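Local coordinates for hypothetical protein SO0799 (Shewanella oneidensis, PDB 1YUD) that is of unknown function but folds as a cupin of the DUF985 family and assembles from two copies of the chain, at residues 83-88 and 107-112; 118-123 and 162-167; 15-20 and 53-58. All blocks are in the same frame, centred on the assembly; numbering follows the deposited sequence.

Overall arrangement
The N-terminal helix 14-20 comes first, and contact 3 brings strand 50-57 back against it, closing a loop that carries strands 24-25 and 31-37. The chain then passes back and forth between the six-stranded antiparallel and five-stranded mixed sheets, and contact 1 closes a shorter loop from strand 81-86 of the mixed sheet to edge strand 109-111 of the other. Contact 2 returns the loop after helix 158-161 to strand 116-121. All three lie in series, without nesting or crossing. Contacts 1 and 2 touch through neighbouring strands 81-86 and 116-121, centres about 14 Å apart. In contact 2, M121 packs on 56-58 of contact 3. Contacts 1 and 3, centres about 22 Å apart, both touch the second subunit.

Contact 1. Residues 83-88 and 107-112; sequences IYMISP and PQFLVP
M85, a selenomethionine, carries this contact by reaching from strand 81-86 to F109 and P112. Its selenium makes the Met-aromatic part: SE lies 3.7 Å from CE2 of F109, with CZ of the same ring the next nearest atom. Measured to the ring centroid, SE is 4.8 Å away and 67° off the ring normal, an oblique approach. The ring is brought to it by a first torsion that sets CG of F109 anti to the backbone N (chi1 -174°).

Backbone evidence places M85 and F109 on different sheets: M85 is hydrogen-bonded through its main chain to T93, and F109 to W73. The contact therefore links strand 81-86 to strand 109-111 and the proline that follows it, between the two facing sheets of the cupin beta-barrel, through side chains, with no hydrogen bond across.

The purely apolar part belongs to the methyl. The M85 chain bends at chi2 and chi3, and its CE meets the proline ring of P112 at CD, 3.4 Å away, and at CG, 3.5 Å away; the two side chains cross at about a right angle. Around this group F117 packs against M85, A95 and L97 against F109, and Y36 of the second subunit also packs on F109.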
ATOM      1  N   ILE A  83      -8.790  10.967  -7.332  1.00 51.34           N
ATOM      2  CA  ILE A  83      -9.610  10.964  -6.141  1.00 51.12           C
ATOM      3  C   ILE A  83     -10.324  12.293  -6.025  1.00 51.92           C
ATOM      4  O   ILE A  83      -9.696  13.336  -5.861  1.00 53.34           O
ATOM      5  CB  ILE A  83      -8.761  10.753  -4.884  1.00 51.15           C
ATOM      6  CG1 ILE A  83      -7.718   9.656  -5.131  1.00 50.89           C
ATOM      7  CG2 ILE A  83      -9.656  10.406  -3.717  1.00 49.08           C
ATOM      8  CD1 ILE A  83      -8.288   8.280  -5.253  1.00 50.06           C
ATOM      9  N   TYR A  84     -11.643  12.257  -6.127  1.00 52.17           N
ATOM     10  CA  TYR A  84     -12.428  13.462  -6.006  1.00 51.95           C
ATOM     11  C   TYR A  84     -12.911  13.476  -4.564  1.00 53.79           C
ATOM     12  O   TYR A  84     -13.588  12.552  -4.117  1.00 52.04           O
ATOM     13  CB  TYR A  84     -13.606  13.433  -6.985  1.00 51.35           C
ATOM     14  CG  TYR A  84     -13.204  13.226  -8.434  1.00 49.80           C
ATOM     15  CD1 TYR A  84     -12.770  11.988  -8.882  1.00 47.93           C
ATOM     16  CD2 TYR A  84     -13.257  14.272  -9.350  1.00 48.30           C
ATOM     17  CE1 TYR A  84     -12.400  11.788 -10.206  1.00 49.94           C
ATOM     18  CE2 TYR A  84     -12.888  14.087 -10.679  1.00 48.78           C
ATOM     19  CZ  TYR A  84     -12.458  12.836 -11.108  1.00 50.22           C
ATOM     20  OH  TYR A  84     -12.101  12.625 -12.438  1.00 48.73           O
HETATM   21  N   MSE A  85     -12.535  14.518  -3.831  1.00 57.58           N
HETATM   22  CA  MSE A  85     -12.911  14.649  -2.428  1.00 60.53           C
HETATM   23  C   MSE A  85     -13.669  15.944  -2.192  1.00 61.97           C
HETATM   24  O   MSE A  85     -13.352  16.973  -2.789  1.00 63.44           O
HETATM   25  CB  MSE A  85     -11.656  14.629  -1.549  1.00 62.65           C
HETATM   26  CG  MSE A  85     -10.832  13.346  -1.645  1.00 66.19           C
HETATM   27 SE   MSE A  85      -8.934  13.664  -1.393  1.00 73.99          SE
HETATM   28  CE  MSE A  85      -9.098  14.558   0.316  1.00 70.16           C
ATOM     29  N   ILE A  86     -14.660  15.885  -1.310  1.00 62.98           N
ATOM     30  CA  ILE A  86     -15.478  17.041  -0.968  1.00 64.88           C
ATOM     31  C   ILE A  86     -15.441  17.270   0.552  1.00 66.90           C
ATOM     32  O   ILE A  86     -16.002  16.476   1.324  1.00 66.91           O
ATOM     33  CB  ILE A  86     -16.946  16.816  -1.440  1.00 64.47           C
ATOM     34  CG1 ILE A  86     -16.986  16.678  -2.966  1.00 63.20           C
ATOM     35  CG2 ILE A  86     -17.833  17.969  -0.994  1.00 65.66           C
ATOM     36  CD1 ILE A  86     -18.323  16.250  -3.518  1.00 58.12           C
ATOM     37  N   SER A  87     -14.776  18.349   0.975  1.00 68.48           N
ATOM     38  CA  SER A  87     -14.649  18.677   2.402  1.00 69.15           C
ATOM     39  C   SER A  87     -16.019  18.866   3.025  1.00 69.58           C
ATOM     40  O   SER A  87     -16.985  19.171   2.333  1.00 69.36           O
ATOM     41  CB  SER A  87     -13.806  19.960   2.610  1.00 69.93           C
ATOM     42  OG  SER A  87     -14.542  21.171   2.436  1.00 66.78           O
ATOM     43  N   PRO A  88     -16.126  18.674   4.341  1.00 71.05           N
ATOM     44  CA  PRO A  88     -17.440  18.857   4.963  1.00 72.44           C
ATOM     45  C   PRO A  88     -17.947  20.282   4.754  1.00 72.99           C
ATOM     46  O   PRO A  88     -19.134  20.566   4.917  1.00 72.65           O
ATOM     47  CB  PRO A  88     -17.180  18.523   6.434  1.00 72.45           C
ATOM     48  CG  PRO A  88     -15.726  18.854   6.616  1.00 72.34           C
ATOM     49  CD  PRO A  88     -15.107  18.326   5.344  1.00 72.07           C
ATOM     50  N   PRO A 107       2.354   7.505  -6.505  1.00 46.67           N
ATOM     51  CA  PRO A 107       1.908   6.154  -6.151  1.00 44.32           C
ATOM     52  C   PRO A 107       1.080   6.012  -4.876  1.00 42.81           C
ATOM     53  O   PRO A 107       0.287   5.072  -4.754  1.00 44.92           O
ATOM     54  CB  PRO A 107       3.208   5.370  -6.096  1.00 43.25           C
ATOM     55  CG  PRO A 107       4.011   6.033  -7.156  1.00 43.65           C
ATOM     56  CD  PRO A 107       3.783   7.493  -6.842  1.00 44.62           C
ATOM     57  N   GLN A 108       1.241   6.927  -3.928  1.00 38.07           N
ATOM     58  CA  GLN A 108       0.457   6.838  -2.698  1.00 35.31           C
ATOM     59  C   GLN A 108      -0.344   8.094  -2.442  1.00 33.81           C
ATOM     60  O   GLN A 108       0.044   9.188  -2.825  1.00 37.10           O
ATOM     61  CB  GLN A 108       1.354   6.593  -1.475  1.00 34.35           C
ATOM     62  CG  GLN A 108       1.587   5.131  -1.121  1.00 32.46           C
ATOM     63  CD  GLN A 108       2.812   4.946  -0.240  1.00 34.90           C
ATOM     64  OE1 GLN A 108       2.763   5.151   0.982  1.00 31.10           O
ATOM     65  NE2 GLN A 108       3.934   4.572  -0.863  1.00 33.63           N
ATOM     66  N   PHE A 109      -1.475   7.938  -1.788  1.00 30.38           N
ATOM     67  CA  PHE A 109      -2.257   9.088  -1.466  1.00 29.24           C
ATOM     68  C   PHE A 109      -3.064   8.788  -0.229  1.00 31.77           C
ATOM     69  O   PHE A 109      -3.479   7.652  -0.005  1.00 33.50           O
ATOM     70  CB  PHE A 109      -3.186   9.490  -2.600  1.00 25.01           C
ATOM     71  CG  PHE A 109      -3.887  10.775  -2.327  1.00 20.63           C
ATOM     72  CD1 PHE A 109      -3.282  11.984  -2.628  1.00 19.37           C
ATOM     73  CD2 PHE A 109      -5.078  10.787  -1.632  1.00 19.95           C
ATOM     74  CE1 PHE A 109      -3.848  13.182  -2.228  1.00 15.47           C
ATOM     75  CE2 PHE A 109      -5.646  11.986  -1.231  1.00 19.54           C
ATOM     76  CZ  PHE A 109      -5.024  13.173  -1.532  1.00 15.46           C
ATOM     77  N   LEU A 110      -3.309   9.823   0.562  1.00 33.66           N
ATOM     78  CA  LEU A 110      -4.048   9.660   1.792  1.00 36.31           C
ATOM     79  C   LEU A 110      -5.366  10.423   1.770  1.00 38.39           C
ATOM     80  O   LEU A 110      -5.395  11.650   1.775  1.00 40.33           O
ATOM     81  CB  LEU A 110      -3.150  10.110   2.951  1.00 34.07           C
ATOM     82  CG  LEU A 110      -3.689  10.118   4.370  1.00 32.18           C
ATOM     83  CD1 LEU A 110      -4.532  11.349   4.560  1.00 32.09           C
ATOM     84  CD2 LEU A 110      -4.465   8.838   4.640  1.00 31.26           C
ATOM     85  N   VAL A 111      -6.463   9.685   1.736  1.00 41.60           N
ATOM     86  CA  VAL A 111      -7.780  10.294   1.724  1.00 44.85           C
ATOM     87  C   VAL A 111      -8.254  10.434   3.175  1.00 48.88           C
ATOM     88  O   VAL A 111      -8.669   9.461   3.820  1.00 49.21           O
ATOM     89  CB  VAL A 111      -8.772   9.457   0.844  1.00 42.98           C
ATOM     90  CG1 VAL A 111      -8.555   7.979   1.063  1.00 39.92           C
ATOM     91  CG2 VAL A 111     -10.203   9.844   1.162  1.00 41.73           C
ATOM     92  N   PRO A 112      -8.175  11.663   3.712  1.00 52.53           N
ATOM     93  CA  PRO A 112      -8.566  12.006   5.088  1.00 54.07           C
ATOM     94  C   PRO A 112      -9.962  11.584   5.464  1.00 54.29           C
ATOM     95  O   PRO A 112     -10.890  11.747   4.682  1.00 56.40           O
ATOM     96  CB  PRO A 112      -8.391  13.530   5.139  1.00 54.69           C
ATOM     97  CG  PRO A 112      -8.605  13.955   3.720  1.00 55.12           C
ATOM     98  CD  PRO A 112      -7.845  12.881   2.949  1.00 53.33           C
TER

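Contact 2. Residues 118-123 and 162-167; sequences GSAMNQ and QKLSRP
L164 inserts its two methyl branches against the backbone of strand 116-121, and every contact between the segments involves this leucine. CD1 lies over the face of the peptide joining G118 and S119, almost straight above its plane, 3.8 Å from C of G118 and 4.0 Å from N of S119. CD2 turns to the next peptide, 4.0 Å from O of S119, and reaches CB of A120 at 4.3 Å. The fork is aimed by a first torsion that puts CG anti to the carbonyl carbon (chi1 -48°). An alanine in place of L164 would remove both methyls and is likely to leave a gap over the backbone of 118-120.

In the next shell, S119 points its CB away from the leucine, and its OG is hydrogen-bonded to O of T82. The main chain of G118 pairs with Y84, whose side chain also packs on L164.

Further out, L164 is hydrogen-bonded through its main chain to F64, which places the loop after helix 158-161 beside strand 62-66, while S165 packs on helix 147-152. The C-terminal tail thereby covers the 62-66, 116-121 and 81-86 side of the five-stranded mixed sheet of the cupin barrel.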
ATOM      1  N   GLY A 118     -14.710   9.853  -3.935  1.00 45.12           N
ATOM      2  CA  GLY A 118     -14.929   8.816  -4.920  1.00 44.36           C
ATOM      3  C   GLY A 118     -13.780   8.856  -5.907  1.00 46.02           C
ATOM      4  O   GLY A 118     -12.901   9.703  -5.796  1.00 46.87           O
ATOM      5  N   SER A 119     -13.763   7.957  -6.880  1.00 46.92           N
ATOM      6  CA  SER A 119     -12.678   7.958  -7.840  1.00 47.56           C
ATOM      7  C   SER A 119     -13.036   7.295  -9.161  1.00 50.56           C
ATOM      8  O   SER A 119     -13.828   6.359  -9.218  1.00 50.22           O
ATOM      9  CB  SER A 119     -11.459   7.264  -7.246  1.00 44.42           C
ATOM     10  OG  SER A 119     -10.412   7.169  -8.201  1.00 44.29           O
ATOM     11  N   ALA A 120     -12.427   7.795 -10.224  1.00 53.93           N
ATOM     12  CA  ALA A 120     -12.631   7.260 -11.551  1.00 57.74           C
ATOM     13  C   ALA A 120     -11.244   7.017 -12.115  1.00 59.34           C
ATOM     14  O   ALA A 120     -10.258   7.434 -11.518  1.00 60.01           O
ATOM     15  CB  ALA A 120     -13.389   8.267 -12.412  1.00 58.90           C
HETATM   16  N   MSE A 121     -11.155   6.329 -13.245  1.00 62.35           N
HETATM   17  CA  MSE A 121      -9.853   6.100 -13.847  1.00 64.80           C
HETATM   18  C   MSE A 121      -9.592   7.353 -14.669  1.00 64.25           C
HETATM   19  O   MSE A 121     -10.414   8.264 -14.668  1.00 64.20           O
HETATM   20  CB  MSE A 121      -9.883   4.880 -14.764  1.00 68.09           C
HETATM   21  CG  MSE A 121     -10.394   3.609 -14.119  1.00 72.69           C
HETATM   22 SE   MSE A 121      -9.827   2.077 -15.160  1.00 84.50          SE
HETATM   23  CE  MSE A 121     -10.949   2.336 -16.720  1.00 80.27           C
ATOM     24  N   ASN A 122      -8.464   7.408 -15.365  1.00 63.93           N
ATOM     25  CA  ASN A 122      -8.156   8.569 -16.197  1.00 65.05           C
ATOM     26  C   ASN A 122      -8.212   8.209 -17.687  1.00 66.44           C
ATOM     27  O   ASN A 122      -8.439   9.069 -18.538  1.00 65.50           O
ATOM     28  CB  ASN A 122      -6.779   9.141 -15.825  1.00 62.90           C
ATOM     29  CG  ASN A 122      -6.850  10.142 -14.666  1.00 60.34           C
ATOM     30  OD1 ASN A 122      -5.921  10.253 -13.873  1.00 58.90           O
ATOM     31  ND2 ASN A 122      -7.947  10.884 -14.585  1.00 57.48           N
ATOM     32  N   GLN A 123      -8.005   6.927 -17.977  1.00 69.08           N
ATOM     33  CA  GLN A 123      -8.037   6.385 -19.335  1.00 70.62           C
ATOM     34  C   GLN A 123      -8.796   5.066 -19.272  1.00 71.87           C
ATOM     35  O   GLN A 123      -8.962   4.504 -18.190  1.00 72.37           O
ATOM     36  CB  GLN A 123      -6.622   6.107 -19.852  1.00 70.91           C
ATOM     37  CG  GLN A 123      -5.797   7.342 -20.202  1.00 73.40           C
ATOM     38  CD  GLN A 123      -6.394   8.156 -21.343  1.00 73.89           C
ATOM     39  OE1 GLN A 123      -7.435   8.797 -21.181  1.00 74.07           O
ATOM     40  NE2 GLN A 123      -5.738   8.129 -22.505  1.00 72.86           N
ATOM     41  N   GLN A 162     -22.625  13.952 -10.727  1.00 78.68           N
ATOM     42  CA  GLN A 162     -23.345  13.181 -11.736  1.00 79.54           C
ATOM     43  C   GLN A 162     -22.488  12.080 -12.345  1.00 80.35           C
ATOM     44  O   GLN A 162     -22.890  11.452 -13.320  1.00 80.79           O
ATOM     45  CB  GLN A 162     -23.817  14.080 -12.873  1.00 79.57           C
ATOM     46  CG  GLN A 162     -24.826  15.135 -12.499  1.00 79.77           C
ATOM     47  CD  GLN A 162     -25.308  15.904 -13.719  1.00 80.55           C
ATOM     48  OE1 GLN A 162     -24.507  16.352 -14.547  1.00 79.75           O
ATOM     49  NE2 GLN A 162     -26.622  16.062 -13.838  1.00 81.70           N
ATOM     50  N   LYS A 163     -21.300  11.861 -11.798  1.00 81.42           N
ATOM     51  CA  LYS A 163     -20.429  10.810 -12.312  1.00 82.47           C
ATOM     52  C   LYS A 163     -20.104   9.790 -11.231  1.00 81.87           C
ATOM     53  O   LYS A 163     -20.102   8.581 -11.483  1.00 80.64           O
ATOM     54  CB  LYS A 163     -19.131  11.406 -12.873  1.00 83.62           C
ATOM     55  CG  LYS A 163     -19.267  11.959 -14.287  1.00 86.33           C
ATOM     56  CD  LYS A 163     -20.337  13.045 -14.385  1.00 88.58           C
ATOM     57  CE  LYS A 163     -20.494  13.535 -15.824  1.00 90.28           C
ATOM     58  NZ  LYS A 163     -21.516  14.617 -15.976  1.00 90.45           N
ATOM     59  N   LEU A 164     -19.844  10.288 -10.025  1.00 81.68           N
ATOM     60  CA  LEU A 164     -19.498   9.436  -8.895  1.00 81.90           C
ATOM     61  C   LEU A 164     -20.680   9.270  -7.951  1.00 82.49           C
ATOM     62  O   LEU A 164     -20.507   9.185  -6.738  1.00 83.29           O
ATOM     63  CB  LEU A 164     -18.314  10.034  -8.125  1.00 80.77           C
ATOM     64  CG  LEU A 164     -17.083  10.495  -8.919  1.00 80.04           C
ATOM     65  CD1 LEU A 164     -16.051  11.061  -7.966  1.00 80.50           C
ATOM     66  CD2 LEU A 164     -16.498   9.341  -9.697  1.00 80.46           C
ATOM     67  N   SER A 165     -21.883   9.226  -8.508  1.00 83.22           N
ATOM     68  CA  SER A 165     -23.082   9.063  -7.699  1.00 83.56           C
ATOM     69  C   SER A 165     -24.237   8.599  -8.573  1.00 83.69           C
ATOM     70  O   SER A 165     -24.153   8.649  -9.799  1.00 83.98           O
ATOM     71  CB  SER A 165     -23.439  10.390  -7.025  1.00 83.56           C
ATOM     72  OG  SER A 165     -24.546  10.237  -6.156  1.00 84.37           O
ATOM     73  N   ARG A 166     -25.306   8.128  -7.940  1.00 84.19           N
ATOM     74  CA  ARG A 166     -26.490   7.676  -8.670  1.00 85.14           C
ATOM     75  C   ARG A 166     -27.754   7.960  -7.874  1.00 86.09           C
ATOM     76  O   ARG A 166     -27.770   7.831  -6.645  1.00 86.26           O
ATOM     77  CB  ARG A 166     -26.395   6.182  -9.019  1.00 83.10           C
ATOM     78  CG  ARG A 166     -25.549   5.916 -10.254  1.00 81.05           C
ATOM     79  CD  ARG A 166     -25.537   4.454 -10.634  1.00 80.06           C
ATOM     80  NE  ARG A 166     -25.141   3.603  -9.521  1.00 80.20           N
ATOM     81  CZ  ARG A 166     -24.378   2.521  -9.643  1.00 80.69           C
ATOM     82  NH1 ARG A 166     -23.922   2.157 -10.836  1.00 80.07           N
ATOM     83  NH2 ARG A 166     -24.073   1.797  -8.570  1.00 80.75           N
ATOM     84  N   PRO A 167     -28.834   8.352  -8.574  1.00 86.78           N
ATOM     85  CA  PRO A 167     -30.150   8.689  -8.026  1.00 87.50           C
ATOM     86  C   PRO A 167     -30.999   7.591  -7.377  1.00 87.81           C
ATOM     87  O   PRO A 167     -30.693   6.400  -7.457  1.00 86.86           O
ATOM     88  CB  PRO A 167     -30.855   9.333  -9.216  1.00 87.76           C
ATOM     89  CG  PRO A 167     -30.293   8.580 -10.368  1.00 87.03           C
ATOM     90  CD  PRO A 167     -28.826   8.524 -10.038  1.00 86.61           C
TER

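Contact 3. Residues 15-20 and 53-58; sequences DDFIKF and YFLLRT
The first torsion of L55 sets CG anti to the backbone N (chi1 -176°), directing its branches at the helix, while that of F17 places CG anti to the carbonyl carbon (chi1 -80°) and carries the ring away from the strand. F17 consequently meets the leucine near its root: CB of F17 is 3.6 Å from CD1 of L55, and the same methyl lies oblique to the F17 ring. The other branch of the leucine serves the following helical residue, with CD2 of L55 4.2 Å from CG2 of I18. L55 thus packs on two consecutive helix residues, one by each methyl.

Toward the start of the helix the contact turns polar and looser. OD1 of D15 lies 4.4 Å from NH2 of R57, at the guanidinium edge and near its plane. At that separation any attraction between these opposite charges is probably modest.

The axes of the short segments 15-20 and 53-57 approach to 9.6 Å and run at 150°, roughly antiparallel. L55 and R57 also pack on A14 of the helix. The N-terminal helix thus packs on strand 50-57 in the six-stranded sheet of the cupin barrel, where F31 of neighbouring strand 31-37 touches L55 and R57, with L101 of the second subunit against F17.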
ATOM      1  N   ASP A  15      -9.580  -9.047 -16.007  1.00 96.29           N
ATOM      2  CA  ASP A  15     -10.145 -10.377 -15.820  1.00 93.77           C
ATOM      3  C   ASP A  15      -9.211 -11.302 -15.057  1.00 91.52           C
ATOM      4  O   ASP A  15      -9.656 -12.129 -14.259  1.00 90.55           O
ATOM      5  CB  ASP A  15     -10.501 -10.982 -17.178  1.00 94.30           C
ATOM      6  CG  ASP A  15     -11.553 -10.172 -17.909  1.00 94.11           C
ATOM      7  OD1 ASP A  15     -12.641  -9.957 -17.331  1.00 93.84           O
ATOM      8  OD2 ASP A  15     -11.295  -9.750 -19.055  1.00 93.98           O
ATOM      9  N   ASP A  16      -7.914 -11.152 -15.303  1.00 89.36           N
ATOM     10  CA  ASP A  16      -6.902 -11.966 -14.638  1.00 86.96           C
ATOM     11  C   ASP A  16      -6.855 -11.633 -13.162  1.00 85.12           C
ATOM     12  O   ASP A  16      -6.808 -12.525 -12.312  1.00 84.61           O
ATOM     13  CB  ASP A  16      -5.528 -11.705 -15.248  1.00 87.27           C
ATOM     14  CG  ASP A  16      -5.455 -12.106 -16.698  1.00 87.31           C
ATOM     15  OD1 ASP A  16      -6.362 -11.727 -17.467  1.00 88.72           O
ATOM     16  OD2 ASP A  16      -4.487 -12.797 -17.070  1.00 87.18           O
ATOM     17  N   PHE A  17      -6.873 -10.335 -12.871  1.00 82.48           N
ATOM     18  CA  PHE A  17      -6.825  -9.852 -11.498  1.00 79.84           C
ATOM     19  C   PHE A  17      -8.039 -10.253 -10.688  1.00 78.15           C
ATOM     20  O   PHE A  17      -7.899 -10.829  -9.610  1.00 77.14           O
ATOM     21  CB  PHE A  17      -6.651  -8.328 -11.472  1.00 79.25           C
ATOM     22  CG  PHE A  17      -5.234  -7.886 -11.692  1.00 78.06           C
ATOM     23  CD1 PHE A  17      -4.896  -7.076 -12.770  1.00 77.20           C
ATOM     24  CD2 PHE A  17      -4.224  -8.323 -10.838  1.00 77.90           C
ATOM     25  CE1 PHE A  17      -3.568  -6.711 -12.998  1.00 76.81           C
ATOM     26  CE2 PHE A  17      -2.894  -7.965 -11.056  1.00 77.73           C
ATOM     27  CZ  PHE A  17      -2.570  -7.158 -12.139  1.00 77.34           C
ATOM     28  N   ILE A  18      -9.231  -9.959 -11.195  1.00 76.94           N
ATOM     29  CA  ILE A  18     -10.427 -10.319 -10.453  1.00 76.34           C
ATOM     30  C   ILE A  18     -10.432 -11.823 -10.166  1.00 75.64           C
ATOM     31  O   ILE A  18     -10.887 -12.256  -9.102  1.00 75.06           O
ATOM     32  CB  ILE A  18     -11.722  -9.906 -11.214  1.00 75.88           C
ATOM     33  CG1 ILE A  18     -11.778 -10.574 -12.584  1.00 78.38           C
ATOM     34  CG2 ILE A  18     -11.773  -8.413 -11.381  1.00 74.06           C
ATOM     35  CD1 ILE A  18     -12.452 -11.942 -12.574  1.00 80.68           C
ATOM     36  N   LYS A  19      -9.893 -12.605 -11.103  1.00 74.10           N
ATOM     37  CA  LYS A  19      -9.850 -14.055 -10.962  1.00 72.67           C
ATOM     38  C   LYS A  19      -8.810 -14.531  -9.955  1.00 71.15           C
ATOM     39  O   LYS A  19      -9.156 -15.126  -8.936  1.00 70.92           O
ATOM     40  CB  LYS A  19      -9.577 -14.714 -12.313  1.00 75.16           C
ATOM     41  CG  LYS A  19      -9.617 -16.243 -12.256  1.00 77.67           C
ATOM     42  CD  LYS A  19      -8.936 -16.876 -13.464  1.00 79.53           C
ATOM     43  CE  LYS A  19      -8.828 -18.393 -13.315  1.00 81.60           C
ATOM     44  NZ  LYS A  19      -7.986 -19.012 -14.389  1.00 82.66           N
ATOM     45  N   PHE A  20      -7.537 -14.277 -10.246  1.00 68.70           N
ATOM     46  CA  PHE A  20      -6.460 -14.696  -9.354  1.00 65.94           C
ATOM     47  C   PHE A  20      -6.583 -14.132  -7.951  1.00 65.04           C
ATOM     48  O   PHE A  20      -6.279 -14.820  -6.974  1.00 64.78           O
ATOM     49  CB  PHE A  20      -5.113 -14.299  -9.930  1.00 64.29           C
ATOM     50  CG  PHE A  20      -4.703 -15.119 -11.104  1.00 65.44           C
ATOM     51  CD1 PHE A  20      -4.543 -16.498 -10.979  1.00 64.87           C
ATOM     52  CD2 PHE A  20      -4.475 -14.524 -12.342  1.00 66.28           C
ATOM     53  CE1 PHE A  20      -4.161 -17.271 -12.065  1.00 64.81           C
ATOM     54  CE2 PHE A  20      -4.090 -15.291 -13.443  1.00 65.64           C
ATOM     55  CZ  PHE A  20      -3.934 -16.665 -13.300  1.00 65.79           C
ATOM     56  N   TYR A  53      -7.764  -5.377  -1.861  1.00 38.70           N
ATOM     57  CA  TYR A  53      -7.345  -5.077  -3.206  1.00 38.11           C
ATOM     58  C   TYR A  53      -8.561  -4.280  -3.693  1.00 39.19           C
ATOM     59  O   TYR A  53      -9.568  -4.213  -2.985  1.00 38.27           O
ATOM     60  CB  TYR A  53      -7.192  -6.368  -3.984  1.00 38.31           C
ATOM     61  CG  TYR A  53      -5.918  -7.124  -3.718  1.00 36.67           C
ATOM     62  CD1 TYR A  53      -4.723  -6.726  -4.315  1.00 38.28           C
ATOM     63  CD2 TYR A  53      -5.908  -8.276  -2.939  1.00 33.63           C
ATOM     64  CE1 TYR A  53      -3.548  -7.463  -4.153  1.00 35.97           C
ATOM     65  CE2 TYR A  53      -4.738  -9.023  -2.772  1.00 31.87           C
ATOM     66  CZ  TYR A  53      -3.568  -8.612  -3.385  1.00 33.41           C
ATOM     67  OH  TYR A  53      -2.415  -9.351  -3.281  1.00 32.28           O
ATOM     68  N   PHE A  54      -8.483  -3.653  -4.861  1.00 39.77           N
ATOM     69  CA  PHE A  54      -9.625  -2.891  -5.365  1.00 43.27           C
ATOM     70  C   PHE A  54      -9.392  -2.547  -6.819  1.00 45.65           C
ATOM     71  O   PHE A  54      -8.513  -1.752  -7.148  1.00 45.94           O
ATOM     72  CB  PHE A  54      -9.844  -1.615  -4.544  1.00 42.35           C
ATOM     73  CG  PHE A  54     -11.118  -0.892  -4.876  1.00 41.21           C
ATOM     74  CD1 PHE A  54     -11.160   0.057  -5.888  1.00 41.04           C
ATOM     75  CD2 PHE A  54     -12.278  -1.144  -4.159  1.00 42.11           C
ATOM     76  CE1 PHE A  54     -12.344   0.754  -6.179  1.00 40.15           C
ATOM     77  CE2 PHE A  54     -13.464  -0.451  -4.445  1.00 41.48           C
ATOM     78  CZ  PHE A  54     -13.490   0.502  -5.458  1.00 38.71           C
ATOM     79  N   LEU A  55     -10.197  -3.148  -7.689  1.00 47.87           N
ATOM     80  CA  LEU A  55     -10.038  -2.948  -9.114  1.00 50.25           C
ATOM     81  C   LEU A  55     -11.098  -2.079  -9.764  1.00 51.57           C
ATOM     82  O   LEU A  55     -12.218  -1.968  -9.279  1.00 52.16           O
ATOM     83  CB  LEU A  55      -9.967  -4.311  -9.800  1.00 50.01           C
ATOM     84  CG  LEU A  55      -9.702  -4.256 -11.296  1.00 50.63           C
ATOM     85  CD1 LEU A  55      -8.748  -5.372 -11.683  1.00 50.63           C
ATOM     86  CD2 LEU A  55     -11.028  -4.328 -12.044  1.00 49.26           C
ATOM     87  N   LEU A  56     -10.723  -1.455 -10.874  1.00 53.96           N
ATOM     88  CA  LEU A  56     -11.637  -0.588 -11.597  1.00 56.08           C
ATOM     89  C   LEU A  56     -11.535  -0.818 -13.105  1.00 58.51           C
ATOM     90  O   LEU A  56     -10.433  -0.788 -13.676  1.00 57.69           O
ATOM     91  CB  LEU A  56     -11.317   0.870 -11.287  1.00 54.87           C
ATOM     92  CG  LEU A  56     -12.512   1.756 -10.973  1.00 55.57           C
ATOM     93  CD1 LEU A  56     -13.040   1.442  -9.571  1.00 54.91           C
ATOM     94  CD2 LEU A  56     -12.086   3.209 -11.073  1.00 55.88           C
ATOM     95  N   ARG A  57     -12.686  -1.057 -13.739  1.00 61.33           N
ATOM     96  CA  ARG A  57     -12.759  -1.260 -15.186  1.00 62.14           C
ATOM     97  C   ARG A  57     -13.529  -0.109 -15.813  1.00 61.35           C
ATOM     98  O   ARG A  57     -14.316   0.561 -15.145  1.00 59.46           O
ATOM     99  CB  ARG A  57     -13.468  -2.565 -15.532  1.00 65.10           C
ATOM    100  CG  ARG A  57     -12.717  -3.819 -15.156  1.00 69.78           C
ATOM    101  CD  ARG A  57     -13.520  -5.063 -15.521  1.00 73.38           C
ATOM    102  NE  ARG A  57     -14.926  -4.925 -15.145  1.00 75.49           N
ATOM    103  CZ  ARG A  57     -15.794  -5.931 -15.096  1.00 77.43           C
ATOM    104  NH1 ARG A  57     -17.057  -5.700 -14.748  1.00 76.86           N
ATOM    105  NH2 ARG A  57     -15.394  -7.168 -15.380  1.00 77.39           N
ATOM    106  N   THR A  58     -13.307   0.086 -17.108  1.00 62.07           N
ATOM    107  CA  THR A  58     -13.940   1.153 -17.878  1.00 61.82           C
ATOM    108  C   THR A  58     -15.420   1.425 -17.607  1.00 61.71           C
ATOM    109  O   THR A  58     -15.926   2.494 -17.961  1.00 61.70           O
ATOM    110  CB  THR A  58     -13.777   0.917 -19.378  1.00 60.89           C
ATOM    111  OG1 THR A  58     -12.394   0.707 -19.680  1.00 61.94           O
ATOM    112  CG2 THR A  58     -14.262   2.121 -20.143  1.00 61.04           C
TER